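Local coordinates for protein tRNA (guanine(9)-N1)-methyltransferase (Schizosaccharomyces pombe, PDB 4JWH) that methylates the N1 atom of guanine at position 9 of cytoplasmic tRNA, using S-adenosyl-L-methionine as methyl donor and releasing S-adenosyl-L-homocysteine, at residues L108-F112 with I210-I214; L115-E120 with I214-Y220; L238-Y243 with W270-F274. One frame throughout, in Å; residues are numbered along the deposited sequence.

Contact 1 of 3, residues L108-F112 with I210-I214; sequences LDCAF and IIGAI. With SAH (S-adenosyl-L-homocysteine), chain C.
Two neighbouring parallel strands, 105-109 and 208-212, meet here at their C-terminal ends, in the middle of the parallel sheet of a SPOUT-type methyltransferase. L108 pairs with I211 and D109 with G212, CA atoms 5.1 and 5.0 Å apart. D109 N donates to I211 O (2.8 Å) and D109 O accepts from A213 N (2.9 Å), so the ladder runs just past the strand end, where A213 centres an inverse gamma turn. On one face L108 CD2 meets I211 CD1 at 4.0 Å, both residues m,t; beyond it C110 SG lies 3.6 Å from A213 CB. F112, chi1 m, sets CB 3.9 Å from I214 CD1, and a water joins F112 N (2.8 Å) to A213 O (2.7 Å). G212 N donates to SAH O2' (3.0 Å); a CB on G212 would clash with the ribose. D109 OD2 is hydrogen-bonded to Y191 OH and salt-bridged to K227. Strands 143-147 and 189-192 flank the pair, F112 packs on helix 223-231, and helix 254-267 covers L108 and I211.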
loop_
_atom_site.group_PDB
_atom_site.type_symbol
_atom_site.label_atom_id
_atom_site.label_comp_id
_atom_site.label_asym_id
_atom_site.label_seq_id
_atom_site.Cartn_x
_atom_site.Cartn_y
_atom_site.Cartn_z
ATOM N N LEU A 108 1.511 -0.099 4.941
ATOM C CA LEU A 108 2.624 -0.754 4.277
ATOM C C LEU A 108 3.252 -1.760 5.251
ATOM O O LEU A 108 3.817 -1.375 6.308
ATOM C CB LEU A 108 3.631 0.267 3.740
ATOM C CG LEU A 108 3.036 1.457 2.971
ATOM C CD1 LEU A 108 4.100 2.423 2.477
ATOM C CD2 LEU A 108 2.078 1.021 1.827
ATOM N N ASP A 109 3.100 -3.051 4.920
ATOM C CA ASP A 109 3.599 -4.127 5.760
ATOM C C ASP A 109 5.075 -4.311 5.425
ATOM O O ASP A 109 5.424 -4.927 4.417
ATOM C CB ASP A 109 2.823 -5.430 5.517
ATOM C CG ASP A 109 3.426 -6.636 6.239
ATOM O OD1 ASP A 109 4.226 -6.482 7.196
ATOM O OD2 ASP A 109 3.048 -7.762 5.875
ATOM N N CYS A 110 5.934 -3.764 6.278
ATOM C CA CYS A 110 7.356 -3.766 5.989
ATOM C C CYS A 110 8.100 -4.889 6.695
ATOM O O CYS A 110 9.214 -4.695 7.134
ATOM C CB CYS A 110 7.991 -2.405 6.335
ATOM S SG CYS A 110 7.318 -0.977 5.450
ATOM N N ALA A 111 7.500 -6.068 6.757
ATOM C CA ALA A 111 8.095 -7.221 7.423
ATOM C C ALA A 111 9.051 -8.063 6.599
ATOM O O ALA A 111 9.502 -9.112 7.080
ATOM C CB ALA A 111 6.975 -8.130 8.003
ATOM N N PHE A 112 9.393 -7.633 5.381
ATOM C CA PHE A 112 10.100 -8.552 4.435
ATOM C C PHE A 112 11.534 -8.126 4.065
ATOM O O PHE A 112 12.076 -8.566 3.051
ATOM C CB PHE A 112 9.276 -8.749 3.150
ATOM C CG PHE A 112 7.821 -8.974 3.401
ATOM C CD1 PHE A 112 7.359 -10.220 3.844
ATOM C CD2 PHE A 112 6.909 -7.936 3.225
ATOM C CE1 PHE A 112 6.003 -10.424 4.107
ATOM C CE2 PHE A 112 5.563 -8.130 3.472
ATOM C CZ PHE A 112 5.103 -9.377 3.918
ATOM N N ILE A 210 -4.050 -3.478 3.657
ATOM C CA ILE A 210 -2.612 -3.717 3.779
ATOM C C ILE A 210 -1.992 -3.939 2.405
ATOM O O ILE A 210 -2.511 -4.714 1.615
ATOM C CB ILE A 210 -2.298 -4.936 4.665
ATOM C CG1 ILE A 210 -2.987 -4.800 6.044
ATOM C CG2 ILE A 210 -0.775 -5.100 4.879
ATOM C CD1 ILE A 210 -3.208 -6.157 6.721
ATOM N N ILE A 211 -0.873 -3.265 2.148
ATOM C CA ILE A 211 -0.016 -3.528 0.975
ATOM C C ILE A 211 1.286 -4.171 1.459
ATOM O O ILE A 211 1.922 -3.658 2.402
ATOM C CB ILE A 211 0.296 -2.227 0.194
ATOM C CG1 ILE A 211 -1.018 -1.487 -0.152
ATOM C CG2 ILE A 211 1.147 -2.538 -1.056
ATOM C CD1 ILE A 211 -0.846 -0.065 -0.675
ATOM N N GLY A 212 1.677 -5.299 0.851
ATOM C CA GLY A 212 3.016 -5.868 1.107
ATOM C C GLY A 212 4.155 -4.956 0.675
ATOM O O GLY A 212 4.274 -4.613 -0.502
ATOM N N ALA A 213 5.010 -4.548 1.609
ATOM C CA ALA A 213 6.108 -3.648 1.233
ATOM C C ALA A 213 7.285 -4.517 0.816
ATOM O O ALA A 213 8.174 -4.827 1.619
ATOM C CB ALA A 213 6.491 -2.685 2.372
ATOM N N ILE A 214 7.264 -4.918 -0.450
ATOM C CA ILE A 214 8.304 -5.772 -1.007
ATOM C C ILE A 214 8.444 -5.589 -2.526
ATOM O O ILE A 214 7.462 -5.460 -3.252
ATOM C CB ILE A 214 8.063 -7.283 -0.646
ATOM C CG1 ILE A 214 9.268 -8.152 -1.087
ATOM C CG2 ILE A 214 6.712 -7.787 -1.192
ATOM C CD1 ILE A 214 9.212 -9.594 -0.644
HETATM N N SAH C . 5.008 -11.846 -4.360
HETATM C CA SAH C . 4.684 -10.655 -3.591
HETATM C CB SAH C . 4.929 -9.449 -4.536
HETATM C CG SAH C . 3.892 -8.417 -4.379
HETATM S SD SAH C . 3.888 -6.843 -5.144
HETATM C C SAH C . 3.345 -10.906 -2.909
HETATM O O SAH C . 2.507 -10.092 -2.662
HETATM O OXT SAH C . 3.097 -12.004 -2.509
HETATM C "C5'" SAH C . 3.721 -5.793 -3.757
HETATM C "C4'" SAH C . 2.333 -5.612 -3.154
HETATM O "O4'" SAH C . 1.453 -4.936 -3.999
HETATM C "C3'" SAH C . 1.584 -6.880 -2.724
HETATM O "O3'" SAH C . 2.008 -7.366 -1.484
HETATM C "C2'" SAH C . 0.154 -6.466 -2.733
HETATM O "O2'" SAH C . -0.138 -5.894 -1.500
HETATM C "C1'" SAH C . 0.162 -5.446 -3.841
HETATM N N9 SAH C . -0.393 -5.953 -5.108
HETATM C C8 SAH C . 0.239 -6.057 -6.242
HETATM N N7 SAH C . -0.534 -6.471 -7.211
HETATM C C5 SAH C . -1.719 -6.606 -6.701
HETATM C C6 SAH C . -3.042 -7.019 -7.171
HETATM N N6 SAH C . -3.221 -7.373 -8.418
HETATM N N1 SAH C . -4.029 -7.029 -6.309
HETATM C C2 SAH C . -3.854 -6.671 -5.049
HETATM N N3 SAH C . -2.701 -6.307 -4.550
HETATM C C4 SAH C . -1.614 -6.246 -5.309
HETATM O O HOH W 1 9.517 -5.199 3.987
#

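Contact 2 of 3, residues L115-E120 with I214-Y220; sequences LMNDKE and IVDKNRY. With SAH (S-adenosyl-L-homocysteine), chain C.
A methionine sulfur serves as acceptor here: V215 N points at M116 SD, 3.5 Å away and almost linear, in a weak hydrogen bond. M116 (m,t,m) also lays CG 3.9 Å from I214 CG1, and its neighbour L115 (m,t) puts CB 4.1 Å from I214 CD1 and 3.8 Å from Y220 CE2. The chain then enters helix 118-137 through a capping box: N117 OD1 accepts from E120 N (3.0 Å) and E120 OE1 from N117 N (2.9 Å). The other carboxylate oxygen of E120, OE2, forms a salt bridge with R219 NH1 at 3.1 Å, while E120 CG rests 3.3 Å from V215 O; the CA atoms of E120 and V215 are 5.4 Å apart. Facing this helix start is the cofactor loop that follows strand 208-212, irregular except for a type I' turn from D216 to R219, with K217 and N218 both at positive phi and R219 N bonded to D216 O (3.2 Å). D216, the proton acceptor in catalysis, has chi1 p; its OD2 takes Y220 N (2.9 Å) and SAH N (2.9 Å). N218 OD1 and Y220 O also accept from SAH N, at 2.6 and 2.7 Å, so the loop holds the amino group of the product. R219 NH2 donates to Y220 OH (2.8 Å), and L115 O lies 2.9 Å from Y220 OH. Helix 223-231 closes the apolar side through L223, against L115 and I214.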
loop_
_atom_site.group_PDB
_atom_site.type_symbol
_atom_site.label_atom_id
_atom_site.label_comp_id
_atom_site.label_asym_id
_atom_site.label_seq_id
_atom_site.Cartn_x
_atom_site.Cartn_y
_atom_site.Cartn_z
ATOM N N LEU A 115 14.012 -10.587 2.752
ATOM C CA LEU A 115 13.784 -11.242 1.447
ATOM C C LEU A 115 14.319 -10.451 0.258
ATOM O O LEU A 115 14.307 -10.936 -0.879
ATOM C CB LEU A 115 12.294 -11.570 1.238
ATOM C CG LEU A 115 11.627 -12.395 2.340
ATOM C CD1 LEU A 115 10.174 -12.709 2.003
ATOM C CD2 LEU A 115 12.433 -13.678 2.620
ATOM N N MET A 116 14.795 -9.233 0.512
ATOM C CA MET A 116 15.218 -8.349 -0.572
ATOM C C MET A 116 16.733 -8.072 -0.615
ATOM O O MET A 116 17.349 -7.839 0.426
ATOM C CB MET A 116 14.474 -7.009 -0.449
ATOM C CG MET A 116 13.017 -7.054 -0.889
ATOM S SD MET A 116 12.181 -5.480 -0.557
ATOM C CE MET A 116 11.719 -5.769 1.171
ATOM N N ASN A 117 17.319 -8.040 -1.811
ATOM C CA ASN A 117 18.704 -7.533 -1.950
ATOM C C ASN A 117 18.744 -6.013 -1.862
ATOM O O ASN A 117 17.717 -5.368 -1.610
ATOM C CB ASN A 117 19.407 -8.045 -3.233
ATOM C CG ASN A 117 18.803 -7.468 -4.518
ATOM O OD1 ASN A 117 18.312 -6.344 -4.530
ATOM N ND2 ASN A 117 18.833 -8.246 -5.597
ATOM N N ASP A 118 19.932 -5.441 -2.063
ATOM C CA ASP A 118 20.160 -4.011 -1.863
ATOM C C ASP A 118 19.439 -3.117 -2.853
ATOM O O ASP A 118 18.960 -2.053 -2.471
ATOM C CB ASP A 118 21.654 -3.667 -1.865
ATOM C CG ASP A 118 22.015 -2.730 -0.746
ATOM O OD1 ASP A 118 22.420 -1.582 -1.055
ATOM O OD2 ASP A 118 21.881 -3.135 0.451
ATOM N N LYS A 119 19.367 -3.547 -4.111
ATOM C CA LYS A 119 18.683 -2.774 -5.146
ATOM C C LYS A 119 17.180 -2.724 -4.881
ATOM O O LYS A 119 16.544 -1.689 -5.068
ATOM C CB LYS A 119 18.933 -3.367 -6.538
ATOM N N GLU A 120 16.639 -3.872 -4.477
ATOM C CA GLU A 120 15.211 -4.018 -4.180
ATOM C C GLU A 120 14.775 -3.127 -2.995
ATOM O O GLU A 120 13.736 -2.468 -3.061
ATOM C CB GLU A 120 14.881 -5.490 -3.962
ATOM C CG GLU A 120 14.978 -6.281 -5.240
ATOM C CD GLU A 120 15.041 -7.768 -5.048
ATOM O OE1 GLU A 120 15.398 -8.244 -3.936
ATOM O OE2 GLU A 120 14.719 -8.476 -6.029
ATOM N N ILE A 214 7.264 -4.918 -0.450
ATOM C CA ILE A 214 8.304 -5.772 -1.007
ATOM C C ILE A 214 8.444 -5.589 -2.526
ATOM O O ILE A 214 7.462 -5.460 -3.252
ATOM C CB ILE A 214 8.063 -7.283 -0.646
ATOM C CG1 ILE A 214 9.268 -8.152 -1.087
ATOM C CG2 ILE A 214 6.712 -7.787 -1.192
ATOM C CD1 ILE A 214 9.212 -9.594 -0.644
ATOM N N VAL A 215 9.684 -5.546 -2.981
ATOM C CA VAL A 215 10.027 -5.491 -4.385
ATOM C C VAL A 215 10.707 -6.812 -4.740
ATOM O O VAL A 215 11.887 -7.016 -4.439
ATOM C CB VAL A 215 10.974 -4.295 -4.650
ATOM C CG1 VAL A 215 11.532 -4.303 -6.087
ATOM C CG2 VAL A 215 10.233 -3.000 -4.362
ATOM N N ASP A 216 9.935 -7.727 -5.312
ATOM C CA ASP A 216 10.427 -9.077 -5.568
ATOM C C ASP A 216 10.256 -9.518 -7.025
ATOM O O ASP A 216 10.764 -10.564 -7.402
ATOM C CB ASP A 216 9.788 -10.048 -4.543
ATOM C CG ASP A 216 8.333 -10.366 -4.844
ATOM O OD1 ASP A 216 7.627 -9.479 -5.347
ATOM O OD2 ASP A 216 7.883 -11.504 -4.569
ATOM N N LYS A 217 9.536 -8.724 -7.818
ATOM C CA LYS A 217 9.195 -9.087 -9.202
ATOM C C LYS A 217 8.253 -10.290 -9.161
ATOM O O LYS A 217 8.211 -11.094 -10.101
ATOM C CB LYS A 217 10.422 -9.487 -10.024
ATOM C CG LYS A 217 11.347 -8.389 -10.481
ATOM C CD LYS A 217 12.231 -8.968 -11.618
ATOM C CE LYS A 217 12.899 -7.883 -12.457
ATOM N NZ LYS A 217 13.231 -8.395 -13.827
ATOM N N ASN A 218 7.517 -10.415 -8.053
ATOM C CA ASN A 218 6.696 -11.575 -7.761
ATOM C C ASN A 218 7.392 -12.963 -7.763
ATOM O O ASN A 218 6.734 -13.980 -7.958
ATOM C CB ASN A 218 5.440 -11.594 -8.640
ATOM C CG ASN A 218 4.316 -12.384 -8.008
ATOM O OD1 ASN A 218 4.084 -12.293 -6.794
ATOM N ND2 ASN A 218 3.613 -13.170 -8.819
ATOM N N ARG A 219 8.698 -13.026 -7.512
ATOM C CA ARG A 219 9.316 -14.351 -7.364
ATOM C C ARG A 219 8.795 -15.054 -6.109
ATOM O O ARG A 219 8.810 -16.283 -6.033
ATOM C CB ARG A 219 10.834 -14.289 -7.382
ATOM C CG ARG A 219 11.478 -13.811 -6.126
ATOM C CD ARG A 219 12.977 -14.081 -6.164
ATOM N NE ARG A 219 13.621 -13.464 -5.007
ATOM C CZ ARG A 219 14.047 -12.205 -4.976
ATOM N NH1 ARG A 219 13.924 -11.440 -6.056
ATOM N NH2 ARG A 219 14.605 -11.718 -3.873
ATOM N N TYR A 220 8.309 -14.285 -5.129
ATOM C CA TYR A 220 7.674 -14.896 -3.972
ATOM C C TYR A 220 6.169 -15.045 -4.120
ATOM O O TYR A 220 5.407 -14.369 -3.451
ATOM C CB TYR A 220 8.030 -14.150 -2.681
ATOM C CG TYR A 220 9.500 -14.009 -2.474
ATOM C CD1 TYR A 220 10.309 -15.125 -2.236
ATOM C CD2 TYR A 220 10.096 -12.759 -2.514
ATOM C CE1 TYR A 220 11.698 -14.985 -2.044
ATOM C CE2 TYR A 220 11.470 -12.605 -2.347
ATOM C CZ TYR A 220 12.264 -13.720 -2.108
ATOM O OH TYR A 220 13.615 -13.536 -1.923
HETATM N N SAH C . 5.008 -11.846 -4.360
HETATM C CA SAH C . 4.684 -10.655 -3.591
HETATM C CB SAH C . 4.929 -9.449 -4.536
HETATM C CG SAH C . 3.892 -8.417 -4.379
HETATM S SD SAH C . 3.888 -6.843 -5.144
HETATM C C SAH C . 3.345 -10.906 -2.909
HETATM O O SAH C . 2.507 -10.092 -2.662
HETATM O OXT SAH C . 3.097 -12.004 -2.509
HETATM C "C5'" SAH C . 3.721 -5.793 -3.757
HETATM C "C4'" SAH C . 2.333 -5.612 -3.154
HETATM O "O4'" SAH C . 1.453 -4.936 -3.999
HETATM C "C3'" SAH C . 1.584 -6.880 -2.724
HETATM O "O3'" SAH C . 2.008 -7.366 -1.484
HETATM C "C2'" SAH C . 0.154 -6.466 -2.733
HETATM O "O2'" SAH C . -0.138 -5.894 -1.500
HETATM C "C1'" SAH C . 0.162 -5.446 -3.841
HETATM N N9 SAH C . -0.393 -5.953 -5.108
HETATM C C8 SAH C . 0.239 -6.057 -6.242
HETATM N N7 SAH C . -0.534 -6.471 -7.211
HETATM C C5 SAH C . -1.719 -6.606 -6.701
HETATM C C6 SAH C . -3.042 -7.019 -7.171
HETATM N N6 SAH C . -3.221 -7.373 -8.418
HETATM N N1 SAH C . -4.029 -7.029 -6.309
HETATM C C2 SAH C . -3.854 -6.671 -5.049
HETATM N N3 SAH C . -2.701 -6.307 -4.550
HETATM C C4 SAH C . -1.614 -6.246 -5.309
#

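Contact 3 of 3, residues L238-Y243 with W270-F274; sequences LPIDEY and WEKAF. With SAH (S-adenosyl-L-homocysteine), chain C.
Helix 270-277 presents W270 and F274 to the loop after strand 234-236, with no hydrogen bond between the two segments. W270 (chi1 m, chi2 100°) spreads its indole beneath P239: P239 CG stands 3.5 Å from the centroid of the five-membered ring, only 8° off the normal, a CH-pi contact over the ring face. L238 CD2 touches W270 CZ3 at 3.9 Å. The indole NE1 bonds to the carbonyl of T201, and the ring stacks on W264 of helix 254-267. One residue on, E271 lies beside Y243 at the exposed rim. F274, one turn beyond W270 and tied to it by F274 N to W270 O (2.9 Å), has chi1 m and pushes its ring into the loop: CZ lies 4.1 Å from P239 CD and 3.9 Å from I240 CG1, CE2 is 3.4 Å from P239 O, and CD2 is 3.5 Å from Y243 CE2. The rings of F274 and Y243 are oblique, planes at 67° and centroids 5.5 Å apart. The loop bends through an inverse gamma turn centred on P239, then a cis peptide before E242, and Y243 N bonds to I240 O (3.0 Å). The packing is chiefly apolar and aromatic; separately, L238 N donates to adenine N1 of SAH (3.0 Å), so the loop that rests on the helix also lines the cofactor pocket.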
loop_
_atom_site.group_PDB
_atom_site.type_symbol
_atom_site.label_atom_id
_atom_site.label_comp_id
_atom_site.label_asym_id
_atom_site.label_seq_id
_atom_site.Cartn_x
_atom_site.Cartn_y
_atom_site.Cartn_z
ATOM N N LEU A 238 -7.039 -6.676 -6.650
ATOM C CA LEU A 238 -7.598 -5.559 -7.383
ATOM C C LEU A 238 -8.437 -6.081 -8.560
ATOM O O LEU A 238 -8.090 -7.121 -9.153
ATOM C CB LEU A 238 -6.484 -4.645 -7.907
ATOM C CG LEU A 238 -5.761 -3.784 -6.855
ATOM C CD1 LEU A 238 -4.633 -3.012 -7.492
ATOM C CD2 LEU A 238 -6.742 -2.833 -6.192
ATOM N N PRO A 239 -9.537 -5.375 -8.894
ATOM C CA PRO A 239 -10.405 -5.848 -9.996
ATOM C C PRO A 239 -9.798 -5.518 -11.368
ATOM O O PRO A 239 -10.417 -4.864 -12.213
ATOM C CB PRO A 239 -11.719 -5.106 -9.750
ATOM C CG PRO A 239 -11.316 -3.829 -9.045
ATOM C CD PRO A 239 -10.051 -4.140 -8.265
ATOM N N ILE A 240 -8.575 -5.973 -11.564
ATOM C CA ILE A 240 -7.775 -5.588 -12.719
ATOM C C ILE A 240 -8.352 -6.221 -13.983
ATOM O O ILE A 240 -8.666 -5.512 -14.943
ATOM C CB ILE A 240 -6.295 -5.962 -12.515
ATOM C CG1 ILE A 240 -5.603 -4.907 -11.669
ATOM C CG2 ILE A 240 -5.583 -6.080 -13.835
ATOM C CD1 ILE A 240 -4.125 -5.126 -11.514
ATOM N N ASP A 241 -8.505 -7.541 -13.974
ATOM C CA ASP A 241 -9.214 -8.220 -15.053
ATOM C C ASP A 241 -10.606 -7.582 -15.114
ATOM O O ASP A 241 -11.160 -7.226 -14.070
ATOM C CB ASP A 241 -9.305 -9.724 -14.769
ATOM N N GLU A 242 -11.180 -7.416 -16.301
ATOM C CA GLU A 242 -10.640 -7.914 -17.556
ATOM C C GLU A 242 -10.044 -6.796 -18.413
ATOM O O GLU A 242 -10.010 -6.895 -19.651
ATOM C CB GLU A 242 -11.751 -8.643 -18.341
ATOM N N TYR A 243 -9.583 -5.724 -17.766
ATOM C CA TYR A 243 -8.906 -4.662 -18.498
ATOM C C TYR A 243 -7.381 -4.882 -18.476
ATOM O O TYR A 243 -6.640 -4.215 -19.193
ATOM C CB TYR A 243 -9.374 -3.257 -18.074
ATOM C CG TYR A 243 -10.450 -3.157 -16.979
ATOM C CD1 TYR A 243 -11.469 -4.119 -16.826
ATOM C CD2 TYR A 243 -10.451 -2.070 -16.111
ATOM C CE1 TYR A 243 -12.442 -3.993 -15.801
ATOM C CE2 TYR A 243 -11.408 -1.937 -15.098
ATOM C CZ TYR A 243 -12.396 -2.887 -14.942
ATOM O OH TYR A 243 -13.318 -2.700 -13.924
ATOM N N TRP A 270 -13.016 2.134 -10.950
ATOM C CA TRP A 270 -11.713 1.465 -11.040
ATOM C C TRP A 270 -11.075 1.722 -12.389
ATOM O O TRP A 270 -9.864 1.824 -12.473
ATOM C CB TRP A 270 -11.761 -0.051 -10.765
ATOM C CG TRP A 270 -12.197 -0.383 -9.393
ATOM C CD1 TRP A 270 -13.448 -0.772 -9.001
ATOM C CD2 TRP A 270 -11.379 -0.401 -8.223
ATOM N NE1 TRP A 270 -13.465 -0.993 -7.643
ATOM C CE2 TRP A 270 -12.207 -0.779 -7.143
ATOM C CE3 TRP A 270 -10.026 -0.097 -7.974
ATOM C CZ2 TRP A 270 -11.733 -0.870 -5.830
ATOM C CZ3 TRP A 270 -9.548 -0.189 -6.662
ATOM C CH2 TRP A 270 -10.412 -0.568 -5.607
ATOM N N GLU A 271 -11.893 1.832 -13.436
ATOM C CA GLU A 271 -11.345 1.973 -14.799
ATOM C C GLU A 271 -10.528 3.256 -14.929
ATOM O O GLU A 271 -9.453 3.245 -15.513
ATOM C CB GLU A 271 -12.440 1.827 -15.869
ATOM C CG GLU A 271 -13.138 0.453 -15.709
ATOM C CD GLU A 271 -14.207 0.128 -16.743
ATOM O OE1 GLU A 271 -15.214 0.872 -16.838
ATOM O OE2 GLU A 271 -14.031 -0.891 -17.455
ATOM N N LYS A 272 -11.016 4.341 -14.336
ATOM C CA LYS A 272 -10.310 5.606 -14.396
ATOM C C LYS A 272 -8.986 5.530 -13.651
ATOM O O LYS A 272 -7.992 6.078 -14.110
ATOM C CB LYS A 272 -11.145 6.751 -13.848
ATOM C CG LYS A 272 -10.671 8.078 -14.393
ATOM C CD LYS A 272 -11.643 9.180 -14.104
ATOM C CE LYS A 272 -11.027 10.512 -14.523
ATOM N NZ LYS A 272 -11.966 11.636 -14.236
ATOM N N ALA A 273 -8.996 4.882 -12.487
ATOM C CA ALA A 273 -7.813 4.764 -11.642
ATOM C C ALA A 273 -6.740 3.958 -12.394
ATOM O O ALA A 273 -5.570 4.376 -12.477
ATOM C CB ALA A 273 -8.188 4.094 -10.334
ATOM N N PHE A 274 -7.147 2.825 -12.972
ATOM C CA PHE A 274 -6.239 2.041 -13.801
ATOM C C PHE A 274 -5.723 2.872 -14.999
ATOM O O PHE A 274 -4.540 2.868 -15.293
ATOM C CB PHE A 274 -6.915 0.756 -14.327
ATOM C CG PHE A 274 -7.373 -0.183 -13.255
ATOM C CD1 PHE A 274 -6.636 -0.371 -12.104
ATOM C CD2 PHE A 274 -8.548 -0.931 -13.426
ATOM C CE1 PHE A 274 -7.057 -1.271 -11.129
ATOM C CE2 PHE A 274 -8.969 -1.833 -12.456
ATOM C CZ PHE A 274 -8.217 -1.996 -11.302
HETATM N N SAH C . 5.008 -11.846 -4.360
HETATM C CA SAH C . 4.684 -10.655 -3.591
HETATM C CB SAH C . 4.929 -9.449 -4.536
HETATM C CG SAH C . 3.892 -8.417 -4.379
HETATM S SD SAH C . 3.888 -6.843 -5.144
HETATM C C SAH C . 3.345 -10.906 -2.909
HETATM O O SAH C . 2.507 -10.092 -2.662
HETATM O OXT SAH C . 3.097 -12.004 -2.509
HETATM C "C5'" SAH C . 3.721 -5.793 -3.757
HETATM C "C4'" SAH C . 2.333 -5.612 -3.154
HETATM O "O4'" SAH C . 1.453 -4.936 -3.999
HETATM C "C3'" SAH C . 1.584 -6.880 -2.724
HETATM O "O3'" SAH C . 2.008 -7.366 -1.484
HETATM C "C2'" SAH C . 0.154 -6.466 -2.733
HETATM O "O2'" SAH C . -0.138 -5.894 -1.500
HETATM C "C1'" SAH C . 0.162 -5.446 -3.841
HETATM N N9 SAH C . -0.393 -5.953 -5.108
HETATM C C8 SAH C . 0.239 -6.057 -6.242
HETATM N N7 SAH C . -0.534 -6.471 -7.211
HETATM C C5 SAH C . -1.719 -6.606 -6.701
HETATM C C6 SAH C . -3.042 -7.019 -7.171
HETATM N N6 SAH C . -3.221 -7.373 -8.418
HETATM N N1 SAH C . -4.029 -7.029 -6.309
HETATM C C2 SAH C . -3.854 -6.671 -5.049
HETATM N N3 SAH C . -2.701 -6.307 -4.550
HETATM C C4 SAH C . -1.614 -6.246 -5.309
#

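From the N terminus, strand 105-109 opens contact 1 and the start of helix 118-137 opens contact 2. Some 95 residues later, strand 208-212 and its following loop close them in the same order, so the two loops cross. I214 belongs to both contacts, and A213 O lies 3.7 Å from M116 CE; the sheet centre thus runs directly into the catalytic loop. Contact 3 follows in series, closing a shorter loop of 26 residues that contains helix 254-267, and ties the stretch after edge strand 234-236 to the last modelled helix, 270-277. Its centre is about 22 Å from that of contact 1 and 25 Å from that of contact 2; SAH spans the gap, touching all three.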